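Local atomic coordinates of elastase inhibitor AFUEI (Aspergillus fumigatus Af293, PDB entry 3W0E), a protein that inhibits serine elastases as a secreted fungal protein, acting non-competitively on the elastase of its own species and also blocking human leukocyte elastase. Residues 7-12 with 63-68; 33-38 with 51-56. All coordinates share one frame; numbering follows the deposited sequence.

Contact 1: 7-12 with 63-68; sequences KEAQFV and ISAHCA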
loop_
_atom_site.group_PDB
_atom_site.type_symbol
_atom_site.label_atom_id
_atom_site.label_comp_id
_atom_site.label_asym_id
_atom_site.label_seq_id
_atom_site.Cartn_x
_atom_site.Cartn_y
_atom_site.Cartn_z
ATOM N N LYS A 7 9.768 -1.695 -7.543
ATOM C CA LYS A 7 10.144 -2.880 -8.297
ATOM C C LYS A 7 9.940 -4.129 -7.450
ATOM O O LYS A 7 9.298 -5.088 -7.890
ATOM C CB LYS A 7 11.612 -2.803 -8.717
ATOM C CG LYS A 7 11.909 -1.927 -9.921
ATOM C CD LYS A 7 13.360 -2.132 -10.342
ATOM C CE LYS A 7 13.656 -1.542 -11.714
ATOM N NZ LYS A 7 15.036 -1.900 -12.164
ATOM N N GLU A 8 10.507 -4.116 -6.243
ATOM C CA GLU A 8 10.385 -5.249 -5.329
ATOM C C GLU A 8 8.940 -5.471 -4.846
ATOM O O GLU A 8 8.486 -6.611 -4.753
ATOM C CB GLU A 8 11.369 -5.117 -4.158
ATOM C CG GLU A 8 12.836 -5.221 -4.585
ATOM C CD GLU A 8 13.807 -5.233 -3.417
ATOM O OE1 GLU A 8 13.474 -4.673 -2.344
ATOM O OE2 GLU A 8 14.917 -5.801 -3.572
ATOM N N ALA A 9 8.206 -4.404 -4.555
ATOM C CA ALA A 9 6.807 -4.579 -4.179
ATOM C C ALA A 9 6.046 -5.260 -5.314
ATOM O O ALA A 9 5.091 -5.999 -5.082
ATOM C CB ALA A 9 6.168 -3.260 -3.811
ATOM N N GLN A 10 6.494 -5.024 -6.545
ATOM C CA GLN A 10 5.876 -5.634 -7.721
ATOM C C GLN A 10 6.252 -7.104 -7.822
ATOM O O GLN A 10 5.393 -7.954 -8.071
ATOM C CB GLN A 10 6.313 -4.902 -8.994
ATOM C CG GLN A 10 5.772 -5.506 -10.286
ATOM C CD GLN A 10 4.303 -5.188 -10.504
ATOM O OE1 GLN A 10 3.638 -4.625 -9.625
ATOM N NE2 GLN A 10 3.786 -5.542 -11.683
ATOM N N PHE A 11 7.542 -7.384 -7.639
ATOM C CA PHE A 11 8.063 -8.745 -7.626
ATOM C C PHE A 11 7.331 -9.571 -6.582
ATOM O O PHE A 11 6.985 -10.730 -6.815
ATOM C CB PHE A 11 9.559 -8.720 -7.303
ATOM C CG PHE A 11 10.148 -10.076 -7.020
ATOM C CD1 PHE A 11 10.323 -10.513 -5.718
ATOM C CD2 PHE A 11 10.536 -10.912 -8.055
ATOM C CE1 PHE A 11 10.865 -11.757 -5.453
ATOM C CE2 PHE A 11 11.074 -12.162 -7.792
ATOM C CZ PHE A 11 11.238 -12.583 -6.490
ATOM N N VAL A 12 7.113 -8.959 -5.421
ATOM C CA VAL A 12 6.459 -9.628 -4.301
ATOM C C VAL A 12 4.990 -9.907 -4.616
ATOM O O VAL A 12 4.527 -11.040 -4.470
ATOM C CB VAL A 12 6.566 -8.793 -3.004
ATOM C CG1 VAL A 12 5.708 -9.406 -1.906
ATOM C CG2 VAL A 12 8.022 -8.673 -2.562
ATOM N N ILE A 63 0.708 -11.716 1.988
ATOM C CA ILE A 63 -0.576 -11.417 1.349
ATOM C C ILE A 63 -0.530 -10.169 0.487
ATOM O O ILE A 63 -1.420 -9.971 -0.337
ATOM C CB ILE A 63 -1.761 -11.311 2.342
ATOM C CG1 ILE A 63 -1.571 -10.171 3.340
ATOM C CG2 ILE A 63 -1.980 -12.655 3.078
ATOM C CD1 ILE A 63 -2.509 -10.288 4.543
ATOM N N SER A 64 0.471 -9.314 0.693
ATOM C CA SER A 64 0.604 -8.137 -0.165
ATOM C C SER A 64 1.862 -7.341 0.123
ATOM O O SER A 64 2.579 -7.622 1.083
ATOM C CB SER A 64 -0.611 -7.227 0.007
ATOM O OG SER A 64 -0.753 -6.329 -1.087
ATOM N N ALA A 65 2.122 -6.337 -0.714
ATOM C CA ALA A 65 3.249 -5.428 -0.488
ATOM C C ALA A 65 2.939 -4.072 -1.097
ATOM O O ALA A 65 2.257 -3.988 -2.115
ATOM C CB ALA A 65 4.540 -5.998 -1.090
ATOM N N HIS A 66 3.426 -3.013 -0.465
ATOM C CA HIS A 66 3.305 -1.682 -1.046
ATOM C C HIS A 66 4.360 -0.790 -0.434
ATOM O O HIS A 66 4.861 -1.075 0.653
ATOM C CB HIS A 66 1.895 -1.099 -0.836
ATOM C CG HIS A 66 1.584 -0.733 0.582
ATOM N ND1 HIS A 66 1.237 -1.669 1.532
ATOM C CD2 HIS A 66 1.533 0.469 1.201
ATOM C CE1 HIS A 66 1.007 -1.059 2.681
ATOM N NE2 HIS A 66 1.173 0.238 2.508
ATOM N N CYS A 67 4.712 0.281 -1.139
ATOM C CA CYS A 67 5.683 1.221 -0.623
ATOM C C CYS A 67 4.957 2.354 0.088
ATOM O O CYS A 67 4.047 2.971 -0.481
ATOM C CB CYS A 67 6.572 1.750 -1.754
ATOM S SG CYS A 67 7.446 0.445 -2.600
ATOM N N ALA A 68 5.337 2.600 1.342
ATOM C CA ALA A 68 4.723 3.651 2.139
ATOM C C ALA A 68 5.269 3.658 3.550
ATOM O O ALA A 68 5.101 4.624 4.303
ATOM C CB ALA A 68 3.190 3.485 2.155
ATOM O OXT ALA A 68 5.881 2.682 3.991
#
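The hydrophobic layer between the N-terminal helix and the sheet of this I78-family inhibitor includes the place where Ala-9 and Val-12 meet Ala-65 and Cys-67. Helix 7-12 runs nearly antiparallel to strand 63-67, at 169°, and their axes come within 7.3 Å, a closeness that suits the small residues at the interface. Ala-9 CB faces Ala-65 CB at 4.2 Å, methyl against methyl. One turn on, Val-12 presses CG1 onto the same methyl, Ala-65 CB, at 3.7 Å; this branch stands anti to the backbone N (chi1 172°). Ala-65 CB thus touches two residues one turn apart on the same side of the helix. Cys-67 adds its sulfur, with SG 4.1 Å from Ala-9 CB. That SG also forms the disulfide with Cys-5, so the apolar contact lies beside a covalent tie between helix and C-terminal strand. The small Ala-9 and Ala-65 let helix and strand approach, while branched Val-12 reaches across; all these side-chain contacts are apolar. Ser-64 and His-66, pointing away from the helix, lie on the other face, where the His-66 ring stacks on His-66 of the second subunit. Strand 52-56 continues the floor beneath the helix: Leu-52 touches Ala-9, and Ile-54 touches Val-12.

Contact 2: 33-38 with 51-56; sequences PIRVLH and RLNIQV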
loop_
_atom_site.group_PDB
_atom_site.type_symbol
_atom_site.label_atom_id
_atom_site.label_comp_id
_atom_site.label_asym_id
_atom_site.label_seq_id
_atom_site.Cartn_x
_atom_site.Cartn_y
_atom_site.Cartn_z
ATOM N N PRO A 33 13.960 1.308 4.134
ATOM C CA PRO A 33 13.738 0.222 5.085
ATOM C C PRO A 33 12.653 -0.725 4.658
ATOM O O PRO A 33 11.915 -0.389 3.772
ATOM C CB PRO A 33 13.263 0.960 6.308
ATOM C CG PRO A 33 12.661 2.181 5.783
ATOM C CD PRO A 33 13.459 2.585 4.641
ATOM N N ILE A 34 12.592 -1.890 5.296
ATOM C CA ILE A 34 11.514 -2.843 5.031
ATOM C C ILE A 34 10.758 -3.039 6.347
ATOM O O ILE A 34 11.371 -3.251 7.404
ATOM C CB ILE A 34 12.063 -4.201 4.608
ATOM C CG1 ILE A 34 12.744 -4.107 3.244
ATOM C CG2 ILE A 34 10.957 -5.241 4.545
ATOM C CD1 ILE A 34 13.578 -5.342 2.923
ATOM N N ARG A 35 9.433 -2.956 6.297
ATOM C CA ARG A 35 8.607 -3.132 7.483
ATOM C C ARG A 35 7.641 -4.278 7.238
ATOM O O ARG A 35 7.021 -4.359 6.182
ATOM C CB ARG A 35 7.805 -1.862 7.780
ATOM C CG ARG A 35 6.749 -2.017 8.862
ATOM C CD ARG A 35 6.190 -0.646 9.261
ATOM N NE ARG A 35 5.436 -0.042 8.171
ATOM C CZ ARG A 35 4.879 1.163 8.230
ATOM N NH1 ARG A 35 5.020 1.901 9.323
ATOM N NH2 ARG A 35 4.199 1.629 7.191
ATOM N N VAL A 36 7.511 -5.169 8.213
ATOM C CA VAL A 36 6.543 -6.254 8.085
ATOM C C VAL A 36 5.241 -5.863 8.810
ATOM O O VAL A 36 5.267 -5.480 9.982
ATOM C CB VAL A 36 7.118 -7.589 8.626
ATOM C CG1 VAL A 36 6.090 -8.721 8.439
ATOM C CG2 VAL A 36 8.393 -7.948 7.882
ATOM N N LEU A 37 4.109 -5.945 8.109
ATOM C CA LEU A 37 2.831 -5.567 8.681
ATOM C C LEU A 37 2.080 -6.836 9.063
ATOM O O LEU A 37 1.780 -7.634 8.197
ATOM C CB LEU A 37 2.012 -4.769 7.667
ATOM C CG LEU A 37 2.637 -3.420 7.277
ATOM C CD1 LEU A 37 1.763 -2.683 6.294
ATOM C CD2 LEU A 37 2.861 -2.587 8.551
ATOM N N HIS A 38 1.812 -7.011 10.358
ATOM C CA HIS A 38 1.098 -8.192 10.864
ATOM C C HIS A 38 -0.360 -7.876 11.150
ATOM O O HIS A 38 -0.708 -6.737 11.452
ATOM C CB HIS A 38 1.740 -8.687 12.157
ATOM C CG HIS A 38 3.194 -8.994 12.024
ATOM N ND1 HIS A 38 4.180 -8.061 12.276
ATOM C CD2 HIS A 38 3.837 -10.130 11.665
ATOM C CE1 HIS A 38 5.363 -8.612 12.084
ATOM N NE2 HIS A 38 5.184 -9.867 11.715
ATOM N N ARG A 51 10.016 3.022 1.689
ATOM C CA ARG A 51 9.800 1.900 2.599
ATOM C C ARG A 51 8.959 0.800 1.968
ATOM O O ARG A 51 7.846 1.046 1.472
ATOM C CB ARG A 51 9.147 2.390 3.895
ATOM C CG ARG A 51 8.881 1.263 4.937
ATOM C CD ARG A 51 8.553 1.856 6.271
ATOM N NE ARG A 51 7.437 2.790 6.171
ATOM C CZ ARG A 51 7.092 3.658 7.116
ATOM N NH1 ARG A 51 7.757 3.704 8.263
ATOM N NH2 ARG A 51 6.064 4.483 6.912
ATOM N N LEU A 52 9.503 -0.414 1.953
ATOM C CA LEU A 52 8.765 -1.543 1.434
ATOM C C LEU A 52 8.006 -2.172 2.593
ATOM O O LEU A 52 8.599 -2.539 3.609
ATOM C CB LEU A 52 9.693 -2.563 0.788
ATOM C CG LEU A 52 9.024 -3.857 0.340
ATOM C CD1 LEU A 52 7.857 -3.575 -0.625
ATOM C CD2 LEU A 52 10.048 -4.774 -0.313
ATOM N N ASN A 53 6.693 -2.276 2.437
ATOM C CA ASN A 53 5.856 -2.932 3.434
ATOM C C ASN A 53 5.462 -4.304 2.946
ATOM O O ASN A 53 4.896 -4.452 1.874
ATOM C CB ASN A 53 4.593 -2.115 3.720
ATOM C CG ASN A 53 4.895 -0.770 4.306
ATOM O OD1 ASN A 53 5.247 -0.657 5.479
ATOM N ND2 ASN A 53 4.780 0.269 3.490
ATOM N N ILE A 54 5.786 -5.319 3.740
ATOM C CA ILE A 54 5.408 -6.682 3.417
ATOM C C ILE A 54 4.291 -7.066 4.376
ATOM O O ILE A 54 4.497 -7.102 5.587
ATOM C CB ILE A 54 6.586 -7.624 3.631
ATOM C CG1 ILE A 54 7.776 -7.186 2.764
ATOM C CG2 ILE A 54 6.177 -9.064 3.315
ATOM C CD1 ILE A 54 7.576 -7.435 1.298
ATOM N N GLN A 55 3.109 -7.338 3.846
ATOM C CA GLN A 55 1.979 -7.626 4.703
ATOM C C GLN A 55 1.802 -9.129 4.733
ATOM O O GLN A 55 1.735 -9.778 3.675
ATOM C CB GLN A 55 0.715 -6.949 4.164
ATOM C CG GLN A 55 -0.446 -6.986 5.137
ATOM C CD GLN A 55 -1.419 -5.831 4.946
ATOM O OE1 GLN A 55 -1.338 -5.066 3.972
ATOM N NE2 GLN A 55 -2.338 -5.690 5.890
ATOM N N VAL A 56 1.738 -9.688 5.939
ATOM C CA VAL A 56 1.602 -11.130 6.079
ATOM C C VAL A 56 0.307 -11.451 6.835
ATOM O O VAL A 56 -0.294 -10.581 7.495
ATOM C CB VAL A 56 2.844 -11.759 6.790
ATOM C CG1 VAL A 56 4.122 -11.525 5.971
ATOM C CG2 VAL A 56 3.012 -11.189 8.200
HETATM O O HOH W 1 -1.358 -8.020 8.050
#
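Arg-35 and Arg-51 lay their guanidinium groups flat on one another in an offset stack, with centres 3.5 Å apart and planes at 20°, beside two parallel strands. Between the strands, the N-H groups of Arg-35 and Leu-37 donate to the carbonyls of Leu-52 and Ile-54, while Leu-52, Ile-54 and Val-56 return bonds to Pro-33, Arg-35 and Leu-37. The amide of Asn-53 supplies the side-chain acceptor. Its OD1 takes a bond from Arg-35 NE at 2.8 Å, in the guanidinium plane, and a weak one from Arg-35 NH2 at 3.0 Å. A bend at chi3 (67°) in Arg-35 turns NE toward that oxygen. Asn-53 ND2 donates to the carboxylate of Ala-68 and to His-66 O; Arg-51 NE forms a salt bridge to this carboxylate, and Arg-35 NH2 a long, weak ion pair. Leu-37 O has a second donor, a water at 3.2 Å that also donates to Val-56 O; Gln-55 NE2 binds Glu-46 O of the second subunit. On the other face, branched Ile-34 places CG2 4.1 Å from Ile-54 CG1, and Val-36 CG1 meets Val-56 CG2 at 4.0 Å. The two stacked cations would repel each other, a cost that the C-terminal carboxylate and the Asn-53 oxygen probably offset.

From the N terminus, helix 2-15 supplies the first half of contact 1, whose partner comes only at the very end of the chain, so 7-12 with 63-68 closes a loop of fifty residues around almost the whole protein. Within that loop lies the smaller one closed by 33-38 with 51-56, which holds the short strand 42-44; the two are nested and do not cross. Contact 2 joins the outer strand 34-37 to the central strand 52-56, and the chain then turns back antiparallel into 62-67, where contact 1 seats the helix. The C-terminal residue, which ends the second segment of contact 1, reaches the side chains of contact 2 and so ties the two together; both contacts reach the second subunit.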